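Aminoglycoside-O-phosphotransferase VIII (Streptomyces rimosus, PDB 4H05) phosphorylates aminoglycoside antibiotics, probably transferring a phosphate from ATP to the 3'-hydroxyl, and thereby confers resistance to them. Local coordinates at residues 12-17 and 47-52; 26-29 and 35-38; 64-69 and 76-81. All coordinates share one frame; numbering follows the deposited sequence.

Contact 1 of 3, residues 12-17 and 47-52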
ATOM      1  N   ARG A  12     -14.979  -9.716 -18.544  1.00 37.49           N
ATOM      2  CA  ARG A  12     -15.656  -9.485 -19.837  1.00 35.99           C
ATOM      3  C   ARG A  12     -16.571  -8.272 -19.766  1.00 32.97           C
ATOM      4  O   ARG A  12     -16.622  -7.480 -20.744  1.00 32.17           O
ATOM      5  CB  ARG A  12     -16.450 -10.713 -20.321  1.00 44.56           C
ATOM      6  CG  ARG A  12     -17.498 -10.407 -21.409  1.00 43.61           C
ATOM      7  CD  ARG A  12     -18.435 -11.596 -21.536  1.00 53.42           C
ATOM      8  NE  ARG A  12     -19.511 -11.377 -22.507  1.00 61.61           N
ATOM      9  CZ  ARG A  12     -19.452 -11.660 -23.826  1.00 74.78           C
ATOM     10  NH1 ARG A  12     -18.346 -12.163 -24.398  1.00 74.63           N
ATOM     11  NH2 ARG A  12     -20.517 -11.424 -24.604  1.00 74.95           N
ATOM     12  N   ALA A  13     -17.292  -8.053 -18.649  1.00 26.82           N
ATOM     13  CA  ALA A  13     -18.086  -6.795 -18.682  1.00 28.52           C
ATOM     14  C   ALA A  13     -17.102  -5.582 -18.720  1.00 28.11           C
ATOM     15  O   ALA A  13     -17.303  -4.620 -19.456  1.00 26.87           O
ATOM     16  CB  ALA A  13     -19.067  -6.694 -17.525  1.00 27.90           C
ATOM     17  N   LEU A  14     -16.060  -5.624 -17.878  1.00 28.35           N
ATOM     18  CA  LEU A  14     -15.008  -4.578 -17.944  1.00 30.70           C
ATOM     19  C   LEU A  14     -14.519  -4.351 -19.354  1.00 27.06           C
ATOM     20  O   LEU A  14     -14.421  -3.239 -19.793  1.00 29.93           O
ATOM     21  CB  LEU A  14     -13.814  -4.886 -17.036  1.00 27.69           C
ATOM     22  CG  LEU A  14     -14.153  -4.624 -15.577  1.00 32.70           C
ATOM     23  CD1 LEU A  14     -13.154  -5.301 -14.634  1.00 30.49           C
ATOM     24  CD2 LEU A  14     -14.315  -3.106 -15.297  1.00 30.75           C
ATOM     25  N   ARG A  15     -14.230  -5.426 -20.086  1.00 32.10           N
ATOM     26  CA  ARG A  15     -13.656  -5.300 -21.414  1.00 30.63           C
ATOM     27  C   ARG A  15     -14.616  -4.608 -22.400  1.00 31.59           C
ATOM     28  O   ARG A  15     -14.220  -3.746 -23.172  1.00 28.38           O
ATOM     29  CB  ARG A  15     -13.246  -6.696 -21.871  1.00 34.13           C
ATOM     30  CG  ARG A  15     -12.465  -6.744 -23.166  1.00 36.84           C
ATOM     31  CD  ARG A  15     -11.895  -8.153 -23.366  1.00 42.06           C
ATOM     32  NE  ARG A  15     -10.444  -8.172 -23.546  1.00 47.34           N
ATOM     33  CZ  ARG A  15      -9.578  -8.396 -22.575  1.00 45.43           C
ATOM     34  NH1 ARG A  15      -9.960  -8.595 -21.309  1.00 58.90           N
ATOM     35  NH2 ARG A  15      -8.322  -8.396 -22.863  1.00 43.87           N
ATOM     36  N   GLY A  16     -15.890  -4.962 -22.350  1.00 30.20           N
ATOM     37  CA  GLY A  16     -16.934  -4.181 -23.124  1.00 31.47           C
ATOM     38  C   GLY A  16     -17.123  -2.690 -22.733  1.00 31.26           C
ATOM     39  O   GLY A  16     -17.549  -1.856 -23.544  1.00 31.23           O
ATOM     40  N   ARG A  17     -16.789  -2.305 -21.510  1.00 27.64           N
ATOM     41  CA  ARG A  17     -16.955  -0.931 -21.131  1.00 26.51           C
ATOM     42  C   ARG A  17     -15.780  -0.073 -21.570  1.00 30.96           C
ATOM     43  O   ARG A  17     -15.868   1.155 -21.559  1.00 31.08           O
ATOM     44  CB  ARG A  17     -17.054  -0.813 -19.599  1.00 30.89           C
ATOM     45  CG  ARG A  17     -18.359  -1.280 -18.922  1.00 33.71           C
ATOM     46  CD  ARG A  17     -18.347  -0.911 -17.416  1.00 33.64           C
ATOM     47  NE  ARG A  17     -19.034  -1.985 -16.814  1.00 40.40           N
ATOM     48  CZ  ARG A  17     -18.640  -2.751 -15.822  1.00 44.38           C
ATOM     49  NH1 ARG A  17     -17.565  -2.517 -15.144  1.00 42.54           N
ATOM     50  NH2 ARG A  17     -19.420  -3.769 -15.475  1.00 53.95           N
ATOM     51  N   VAL A  47      -6.654  -1.025 -13.821  1.00 26.47           N
ATOM     52  CA  VAL A  47      -7.817  -1.903 -13.480  1.00 25.94           C
ATOM     53  C   VAL A  47      -7.350  -2.976 -12.539  1.00 26.84           C
ATOM     54  O   VAL A  47      -6.330  -3.618 -12.781  1.00 28.83           O
ATOM     55  CB  VAL A  47      -8.416  -2.575 -14.697  1.00 25.70           C
ATOM     56  CG1 VAL A  47      -9.410  -3.635 -14.280  1.00 22.28           C
ATOM     57  CG2 VAL A  47      -8.987  -1.537 -15.672  1.00 22.78           C
ATOM     58  N   LYS A  48      -8.038  -3.084 -11.410  1.00 30.34           N
ATOM     59  CA  LYS A  48      -7.747  -4.068 -10.384  1.00 32.98           C
ATOM     60  C   LYS A  48      -9.008  -4.908 -10.259  1.00 34.33           C
ATOM     61  O   LYS A  48     -10.110  -4.382 -10.195  1.00 34.41           O
ATOM     62  CB  LYS A  48      -7.401  -3.416  -9.022  1.00 34.13           C
ATOM     63  CG  LYS A  48      -6.020  -2.781  -8.997  1.00 37.20           C
ATOM     64  CD  LYS A  48      -5.610  -2.022  -7.731  1.00 33.79           C
ATOM     65  CE  LYS A  48      -5.876  -2.760  -6.462  1.00 33.83           C
ATOM     66  NZ  LYS A  48      -5.486  -1.945  -5.279  1.00 29.11           N
ATOM     67  N   VAL A  49      -8.826  -6.216 -10.256  1.00 37.47           N
ATOM     68  CA  VAL A  49      -9.916  -7.132  -9.967  1.00 41.78           C
ATOM     69  C   VAL A  49      -9.375  -8.059  -8.887  1.00 42.68           C
ATOM     70  O   VAL A  49      -8.230  -8.508  -8.954  1.00 45.54           O
ATOM     71  CB  VAL A  49     -10.335  -7.907 -11.263  1.00 49.16           C
ATOM     72  CG1 VAL A  49     -11.682  -8.611 -11.093  1.00 51.25           C
ATOM     73  CG2 VAL A  49     -10.429  -6.952 -12.446  1.00 44.68           C
ATOM     74  N   ALA A  50     -10.173  -8.316  -7.861  1.00 46.74           N
ATOM     75  CA  ALA A  50      -9.652  -9.077  -6.742  1.00 47.95           C
ATOM     76  C   ALA A  50     -10.419 -10.386  -6.444  1.00 58.58           C
ATOM     77  O   ALA A  50     -11.688 -10.425  -6.444  1.00 43.38           O
ATOM     78  CB  ALA A  50      -9.626  -8.221  -5.520  1.00 42.87           C
ATOM     79  N   ALA A  51      -9.596 -11.417  -6.165  1.00 71.18           N
ATOM     80  CA  ALA A  51     -10.020 -12.740  -5.652  1.00 80.76           C
ATOM     81  C   ALA A  51     -10.465 -12.724  -4.145  1.00 82.19           C
ATOM     82  O   ALA A  51      -9.622 -12.752  -3.242  1.00 77.99           O
ATOM     83  CB  ALA A  51      -8.890 -13.765  -5.884  1.00 68.23           C
ATOM     84  N   LEU A  52     -11.785 -12.622  -3.907  1.00 79.03           N
ATOM     85  CA  LEU A  52     -12.450 -12.962  -2.595  1.00 79.92           C
ATOM     86  C   LEU A  52     -12.769 -11.772  -1.605  1.00 81.42           C
ATOM     87  O   LEU A  52     -13.624 -10.915  -1.875  1.00 73.20           O
ATOM     88  CB  LEU A  52     -11.719 -14.132  -1.897  1.00 63.73           C
TER
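Helix 6-17 packs on one face of the five-stranded antiparallel sheet of the N-terminal lobe, in the kinase-like fold of aminoglycoside phosphotransferases. The contact joins Leu14 of this helix to Val47 and Val49 of strand 43-50. It is small, burying 90 Å² in all, but each of the three residues that touch is buried. Leu14 and Val47 have their CA atoms 8.9 Å apart, so only side chains meet. Leu14 CG lies anti to the carbonyl carbon (chi1 -75°), and CD1 then lies anti to CA (chi2 163°). This extended branch carries CD1 to the sheet. There it meets one methyl from each valine, sliding past both side chains in the opposite direction. Leu14 CD1 is 4.1 Å from Val47 CG1. It is 3.9 Å from Val49 CG2. Trp89 and Val91 of strand 86-93 also touch Leu14, and Met7 and Leu11 of the same helix touch Val49. The group is an apolar layer, held by van der Waals packing. Lys48, between the two valines, points to the opposite face of the sheet. Its NZ forms salt bridges with Glu61 and with Asp210, a predicted magnesium ligand. The pair with Glu61 of helix 54-71 is consistent with the lysine-glutamate pair of kinases. On the helix-covered face, Val47 CG1 and Val49 CG2 lie 3.9 Å apart, and Leu14 CD1 completes a triangle of methyls with them.

Contact 2 of 3, residues 26-29 and 35-38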
ATOM      1  N   VAL A  26      -0.124  -6.493 -15.475  1.00 43.60           N
ATOM      2  CA  VAL A  26       0.952  -5.988 -14.627  1.00 44.75           C
ATOM      3  C   VAL A  26       1.125  -6.920 -13.428  1.00 51.11           C
ATOM      4  O   VAL A  26       2.221  -7.015 -12.903  1.00 57.72           O
ATOM      5  CB  VAL A  26       0.861  -4.454 -14.306  1.00 49.31           C
ATOM      6  CG1 VAL A  26      -0.465  -3.852 -14.735  1.00 49.24           C
ATOM      7  CG2 VAL A  26       1.187  -4.151 -12.837  1.00 53.85           C
ATOM      8  N   GLU A  27       0.092  -7.672 -13.049  1.00 51.99           N
ATOM      9  CA  GLU A  27       0.269  -8.753 -12.085  1.00 60.08           C
ATOM     10  C   GLU A  27      -0.922  -9.659 -12.205  1.00 61.94           C
ATOM     11  O   GLU A  27      -2.059  -9.172 -12.153  1.00 53.25           O
ATOM     12  CB  GLU A  27       0.346  -8.173 -10.667  1.00 68.93           C
ATOM     13  CG  GLU A  27       0.980  -9.085  -9.624  1.00 76.70           C
ATOM     14  CD  GLU A  27       1.581  -8.295  -8.446  1.00 84.50           C
ATOM     15  OE1 GLU A  27       2.383  -8.889  -7.672  1.00 82.55           O
ATOM     16  OE2 GLU A  27       1.264  -7.074  -8.296  1.00 76.46           O
ATOM     17  N   ASP A  28      -0.690 -10.964 -12.416  1.00 67.05           N
ATOM     18  CA  ASP A  28      -1.810 -11.909 -12.594  1.00 69.79           C
ATOM     19  C   ASP A  28      -2.042 -12.671 -11.265  1.00 83.86           C
ATOM     20  O   ASP A  28      -1.396 -12.358 -10.259  1.00 73.30           O
ATOM     21  CB  ASP A  28      -1.556 -12.856 -13.795  1.00 77.40           C
ATOM     22  CG  ASP A  28      -2.860 -13.533 -14.326  1.00 79.26           C
ATOM     23  OD1 ASP A  28      -3.972 -13.214 -13.832  1.00 77.21           O
ATOM     24  OD2 ASP A  28      -2.768 -14.388 -15.230  1.00 63.71           O
ATOM     25  N   GLY A  29      -2.969 -13.637 -11.267  1.00 93.75           N
ATOM     26  CA  GLY A  29      -3.360 -14.410 -10.076  1.00 96.41           C
ATOM     27  C   GLY A  29      -4.799 -14.880 -10.251  1.00103.71           C
ATOM     28  O   GLY A  29      -5.533 -14.266 -11.017  1.00111.34           O
ATOM     29  N   VAL A  35      -4.163  -7.130 -11.691  1.00 38.42           N
ATOM     30  CA  VAL A  35      -3.878  -5.743 -11.930  1.00 33.59           C
ATOM     31  C   VAL A  35      -3.537  -5.584 -13.404  1.00 32.77           C
ATOM     32  O   VAL A  35      -2.689  -6.296 -13.903  1.00 35.84           O
ATOM     33  CB  VAL A  35      -2.680  -5.273 -11.073  1.00 35.54           C
ATOM     34  CG1 VAL A  35      -2.282  -3.813 -11.431  1.00 35.65           C
ATOM     35  CG2 VAL A  35      -3.018  -5.387  -9.567  1.00 36.83           C
ATOM     36  N   TYR A  36      -4.201  -4.648 -14.091  1.00 28.02           N
ATOM     37  CA  TYR A  36      -3.958  -4.366 -15.492  1.00 29.64           C
ATOM     38  C   TYR A  36      -3.836  -2.875 -15.763  1.00 31.10           C
ATOM     39  O   TYR A  36      -4.446  -2.058 -15.052  1.00 31.83           O
ATOM     40  CB  TYR A  36      -5.101  -4.932 -16.367  1.00 32.77           C
ATOM     41  CG  TYR A  36      -5.451  -6.371 -16.082  1.00 30.21           C
ATOM     42  CD1 TYR A  36      -4.894  -7.381 -16.812  1.00 31.51           C
ATOM     43  CD2 TYR A  36      -6.359  -6.691 -15.093  1.00 33.50           C
ATOM     44  CE1 TYR A  36      -5.186  -8.705 -16.552  1.00 34.39           C
ATOM     45  CE2 TYR A  36      -6.690  -8.007 -14.841  1.00 41.45           C
ATOM     46  CZ  TYR A  36      -6.075  -9.013 -15.571  1.00 38.67           C
ATOM     47  OH  TYR A  36      -6.393 -10.309 -15.326  1.00 50.70           O
ATOM     48  N   ARG A  37      -3.055  -2.558 -16.786  1.00 30.51           N
ATOM     49  CA  ARG A  37      -2.951  -1.273 -17.428  1.00 30.45           C
ATOM     50  C   ARG A  37      -3.667  -1.332 -18.769  1.00 31.45           C
ATOM     51  O   ARG A  37      -3.357  -2.212 -19.622  1.00 30.37           O
ATOM     52  CB  ARG A  37      -1.504  -0.954 -17.644  1.00 36.19           C
ATOM     53  CG  ARG A  37      -1.243   0.384 -18.324  1.00 50.08           C
ATOM     54  CD  ARG A  37       0.264   0.546 -18.599  1.00 60.16           C
ATOM     55  NE  ARG A  37       0.968   0.782 -17.333  1.00 64.47           N
ATOM     56  CZ  ARG A  37       1.088   1.977 -16.734  1.00 68.78           C
ATOM     57  NH1 ARG A  37       1.747   2.079 -15.585  1.00 58.09           N
ATOM     58  NH2 ARG A  37       0.553   3.079 -17.273  1.00 65.91           N
ATOM     59  N   LEU A  38      -4.682  -0.483 -18.926  1.00 28.31           N
ATOM     60  CA  LEU A  38      -5.491  -0.435 -20.149  1.00 29.15           C
ATOM     61  C   LEU A  38      -5.125   0.816 -20.844  1.00 30.61           C
ATOM     62  O   LEU A  38      -5.177   1.875 -20.253  1.00 34.87           O
ATOM     63  CB  LEU A  38      -6.977  -0.353 -19.900  1.00 26.13           C
ATOM     64  CG  LEU A  38      -7.776  -1.618 -19.767  1.00 27.15           C
ATOM     65  CD1 LEU A  38      -7.075  -2.462 -18.645  1.00 26.65           C
ATOM     66  CD2 LEU A  38      -9.262  -1.251 -19.516  1.00 22.31           C
TER
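A classic beta bulge sets Val26 and Glu27 opposite Val35, in the turn between the first two strands of the N-terminal lobe. This turn probably corresponds to the nucleotide-positioning loop of aminoglycoside phosphotransferases, the counterpart of the glycine-rich loop of protein kinases. The side chains of Val26 and Val35 meet at a slant, with Val26 CG2 3.8 Å from Val35 CG1. The other Val26 methyl, CG1, lies over the backbone of strand 35-40, 3.5 Å from Arg37 N. The near-eclipsed torsion of Val26 (chi1 10°) places the two methyls this way. Glu27 and Val35 form an antiparallel hydrogen-bonded pair and project from the same face of the sheet. Tyr36 points to the other face, where its ring meets Trp23 edge-to-face. Its hydroxyl end approaches the Asp28 carboxylate, whose plane is turned 56° from the ring. Tyr36 OH and Asp28 OD1 remain 4.1 Å apart, too far for a hydrogen bond. The bulge is fixed by the backbone. Val35 N donates to Glu27 O at 3.0 Å. Val35 O accepts two donors from the same face of its plane, Val26 N at 3.0 Å and Glu27 N at 3.2 Å.

Contact 3 of 3, residues 64-69 and 76-81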
ATOM      1  N   ARG A  64     -11.799   5.151  -0.293  1.00 24.29           N
ATOM      2  CA  ARG A  64     -10.588   5.759   0.230  1.00 26.01           C
ATOM      3  C   ARG A  64      -9.947   6.678  -0.749  1.00 23.63           C
ATOM      4  O   ARG A  64      -9.428   7.784  -0.403  1.00 25.20           O
ATOM      5  CB  ARG A  64      -9.591   4.708   0.706  1.00 26.11           C
ATOM      6  CG  ARG A  64     -10.041   4.079   2.017  1.00 29.04           C
ATOM      7  CD  ARG A  64      -9.419   2.750   2.348  1.00 26.20           C
ATOM      8  NE  ARG A  64      -9.780   2.249   3.670  1.00 25.88           N
ATOM      9  CZ  ARG A  64     -11.006   1.821   3.979  1.00 27.54           C
ATOM     10  NH1 ARG A  64     -12.009   1.880   3.110  1.00 26.65           N
ATOM     11  NH2 ARG A  64     -11.250   1.366   5.184  1.00 26.06           N
ATOM     12  N   LEU A  65      -9.905   6.210  -1.971  1.00 23.09           N
ATOM     13  CA  LEU A  65      -9.302   7.011  -3.061  1.00 23.33           C
ATOM     14  C   LEU A  65      -9.975   8.412  -3.287  1.00 23.09           C
ATOM     15  O   LEU A  65      -9.319   9.472  -3.611  1.00 23.97           O
ATOM     16  CB  LEU A  65      -9.367   6.151  -4.335  1.00 22.19           C
ATOM     17  CG  LEU A  65      -8.175   5.575  -5.121  1.00 21.31           C
ATOM     18  CD1 LEU A  65      -6.856   5.428  -4.538  1.00 20.47           C
ATOM     19  CD2 LEU A  65      -8.492   4.269  -5.803  1.00 22.54           C
ATOM     20  N   VAL A  66     -11.282   8.405  -3.235  1.00 21.56           N
ATOM     21  CA  VAL A  66     -12.102   9.580  -3.436  1.00 20.14           C
ATOM     22  C   VAL A  66     -11.899  10.533  -2.295  1.00 21.30           C
ATOM     23  O   VAL A  66     -11.827  11.747  -2.472  1.00 21.01           O
ATOM     24  CB  VAL A  66     -13.610   9.134  -3.482  1.00 24.20           C
ATOM     25  CG1 VAL A  66     -14.502  10.321  -3.343  1.00 23.47           C
ATOM     26  CG2 VAL A  66     -13.992   8.364  -4.778  1.00 21.30           C
ATOM     27  N   TRP A  67     -11.832   9.990  -1.071  1.00 22.76           N
ATOM     28  CA  TRP A  67     -11.629  10.868   0.052  1.00 24.49           C
ATOM     29  C   TRP A  67     -10.242  11.459   0.040  1.00 25.80           C
ATOM     30  O   TRP A  67     -10.080  12.678   0.192  1.00 26.80           O
ATOM     31  CB  TRP A  67     -11.941  10.165   1.338  1.00 24.59           C
ATOM     32  CG  TRP A  67     -11.633  10.949   2.524  1.00 21.30           C
ATOM     33  CD1 TRP A  67     -12.441  11.907   3.136  1.00 23.71           C
ATOM     34  CD2 TRP A  67     -10.405  10.916   3.296  1.00 23.36           C
ATOM     35  NE1 TRP A  67     -11.853  12.392   4.251  1.00 22.92           N
ATOM     36  CE2 TRP A  67     -10.597  11.882   4.393  1.00 26.06           C
ATOM     37  CE3 TRP A  67      -9.217  10.216   3.205  1.00 24.22           C
ATOM     38  CZ2 TRP A  67      -9.612  12.137   5.345  1.00 26.21           C
ATOM     39  CZ3 TRP A  67      -8.251  10.434   4.189  1.00 28.45           C
ATOM     40  CH2 TRP A  67      -8.435  11.410   5.229  1.00 26.28           C
ATOM     41  N   LEU A  68      -9.246  10.637  -0.247  1.00 23.72           N
ATOM     42  CA  LEU A  68      -7.911  11.155  -0.427  1.00 22.95           C
ATOM     43  C   LEU A  68      -7.731  12.312  -1.460  1.00 22.26           C
ATOM     44  O   LEU A  68      -6.973  13.278  -1.261  1.00 22.02           O
ATOM     45  CB  LEU A  68      -6.987  10.004  -0.738  1.00 25.11           C
ATOM     46  CG  LEU A  68      -6.092   9.290   0.284  1.00 28.14           C
ATOM     47  CD1 LEU A  68      -6.014   9.744   1.730  1.00 26.24           C
ATOM     48  CD2 LEU A  68      -6.141   7.777   0.114  1.00 26.26           C
ATOM     49  N   ALA A  69      -8.388  12.214  -2.564  1.00 23.82           N
ATOM     50  CA  ALA A  69      -8.357  13.270  -3.581  1.00 26.50           C
ATOM     51  C   ALA A  69      -8.979  14.482  -2.968  1.00 25.83           C
ATOM     52  O   ALA A  69      -8.498  15.556  -3.167  1.00 27.30           O
ATOM     53  CB  ALA A  69      -9.157  12.881  -4.860  1.00 23.00           C
ATOM     54  N   PRO A  76      -4.839   8.718  -8.045  1.00 29.03           N
ATOM     55  CA  PRO A  76      -5.553   8.981  -9.302  1.00 29.09           C
ATOM     56  C   PRO A  76      -7.090   8.990  -9.131  1.00 30.14           C
ATOM     57  O   PRO A  76      -7.608   8.372  -8.247  1.00 24.65           O
ATOM     58  CB  PRO A  76      -5.208   7.762 -10.126  1.00 29.27           C
ATOM     59  CG  PRO A  76      -5.167   6.663  -9.075  1.00 30.87           C
ATOM     60  CD  PRO A  76      -4.530   7.288  -7.859  1.00 25.99           C
ATOM     61  N   ARG A  77      -7.787   9.644 -10.031  1.00 29.89           N
ATOM     62  CA  ARG A  77      -9.236   9.657 -10.029  1.00 28.82           C
ATOM     63  C   ARG A  77      -9.915   8.310 -10.303  1.00 27.42           C
ATOM     64  O   ARG A  77      -9.479   7.472 -11.110  1.00 29.25           O
ATOM     65  CB  ARG A  77      -9.650  10.710 -11.057  1.00 33.63           C
ATOM     66  CG  ARG A  77     -11.122  10.822 -11.411  1.00 41.24           C
ATOM     67  CD  ARG A  77     -11.384  12.044 -12.327  1.00 41.85           C
ATOM     68  NE  ARG A  77     -11.152  13.273 -11.553  1.00 51.13           N
ATOM     69  CZ  ARG A  77     -12.063  13.900 -10.786  1.00 45.70           C
ATOM     70  NH1 ARG A  77     -13.287  13.471 -10.691  1.00 41.99           N
ATOM     71  NH2 ARG A  77     -11.738  14.983 -10.100  1.00 50.32           N
ATOM     72  N   VAL A  78     -11.001   8.059  -9.617  1.00 23.42           N
ATOM     73  CA  VAL A  78     -11.699   6.800  -9.752  1.00 25.28           C
ATOM     74  C   VAL A  78     -12.668   6.858 -10.921  1.00 26.35           C
ATOM     75  O   VAL A  78     -13.317   7.876 -11.067  1.00 23.73           O
ATOM     76  CB  VAL A  78     -12.509   6.516  -8.522  1.00 24.10           C
ATOM     77  CG1 VAL A  78     -13.428   5.247  -8.762  1.00 22.68           C
ATOM     78  CG2 VAL A  78     -11.525   6.409  -7.382  1.00 21.77           C
ATOM     79  N   VAL A  79     -12.750   5.785 -11.720  1.00 27.25           N
ATOM     80  CA  VAL A  79     -13.731   5.652 -12.824  1.00 26.43           C
ATOM     81  C   VAL A  79     -14.878   4.786 -12.303  1.00 24.96           C
ATOM     82  O   VAL A  79     -16.053   5.163 -12.323  1.00 27.03           O
ATOM     83  CB  VAL A  79     -13.064   5.126 -14.175  1.00 30.99           C
ATOM     84  CG1 VAL A  79     -13.971   5.309 -15.367  1.00 28.43           C
ATOM     85  CG2 VAL A  79     -11.777   5.871 -14.540  1.00 23.32           C
ATOM     86  N   GLU A  80     -14.594   3.633 -11.764  1.00 25.70           N
ATOM     87  CA  GLU A  80     -15.654   2.869 -11.178  1.00 27.83           C
ATOM     88  C   GLU A  80     -15.087   1.788 -10.317  1.00 30.72           C
ATOM     89  O   GLU A  80     -13.887   1.513 -10.396  1.00 31.27           O
ATOM     90  CB  GLU A  80     -16.486   2.223 -12.307  1.00 26.86           C
ATOM     91  CG  GLU A  80     -15.643   1.582 -13.385  1.00 26.56           C
ATOM     92  CD  GLU A  80     -16.338   0.510 -14.224  1.00 29.38           C
ATOM     93  OE1 GLU A  80     -17.008  -0.364 -13.615  1.00 25.31           O
ATOM     94  OE2 GLU A  80     -16.175   0.534 -15.503  1.00 26.16           O
ATOM     95  N   GLY A  81     -15.931   1.167  -9.503  1.00 34.93           N
ATOM     96  CA  GLY A  81     -15.566  -0.090  -8.849  1.00 37.05           C
ATOM     97  C   GLY A  81     -16.796  -0.877  -8.491  1.00 39.40           C
ATOM     98  O   GLY A  81     -17.842  -0.308  -8.386  1.00 35.00           O
TER
HETATM   99  O   HOH W   1      -9.549   9.581  -6.378  1.00 28.92           O
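The puckered ring of Pro76 is the nearly flat group here, and it meets Leu65 at its CD corner. Pro76 CD is 4.5 Å from Leu65 CD1, a loose approach. Val95 and Thr92 also touch the ring. Pro76 comes just before strand 78-83, an outermost strand of the five-stranded sheet, and Val78 is its first residue. The side chain of Val78 points toward helix 54-71, the counterpart of helix C of protein kinases, while that of Pro76 starts out away from it. The contact therefore belongs to the helix-on-sheet packing of the N-terminal lobe.

Val78 does most of the touching through one methyl. Its CG1 is anti to the backbone N (chi1 172°) and its CG2 anti to the carbonyl carbon; CG2 meets the helix. Val78 CG2 is 3.7 Å from Leu65 CB. The same methyl is 4.0 Å from Leu65 CD2, so it rests against the leucine at both CB and one branch, the two side chains crossing at a slant. Val66, one residue further along the helix, meets Val78 at about a right angle, its CG2 4.1 Å from Val78 CG2. Leu65 also packs on Val211, next to the predicted magnesium ligand Asp210.

A water donates to Pro76 O at 3.0 Å and, weakly, to Leu65 O at 2.8 Å. Leu65 O also accepts the helical bond from Ala69 N, at 3.1 Å. The contact is mainly apolar, made by the Val78 methyl against Leu65 and Val66. The polar link between the two backbones runs through this water, with one bond weak.

All three contacts reach the five-stranded sheet of the N-terminal lobe. Contact 2 is nested inside the chain loop closed by contact 1, and their centres are about 10 Å apart. Their neighbouring strands are joined by a probable hydrogen bond, Tyr36 N to Val47 O at 2.7 Å. Contact 3 follows both in the chain. Its centre lies about 17 Å from that of contact 1, but a salt bridge ties the two, Arg17 NH1 to Glu80 OE1 at 2.7 Å. Contacts 2 and 3 do not touch; their nearest atoms are about 8 Å apart. Val35 and Leu65 nevertheless both approach the predicted magnesium ligand Asp210, at about 6 and 8 Å between side chains.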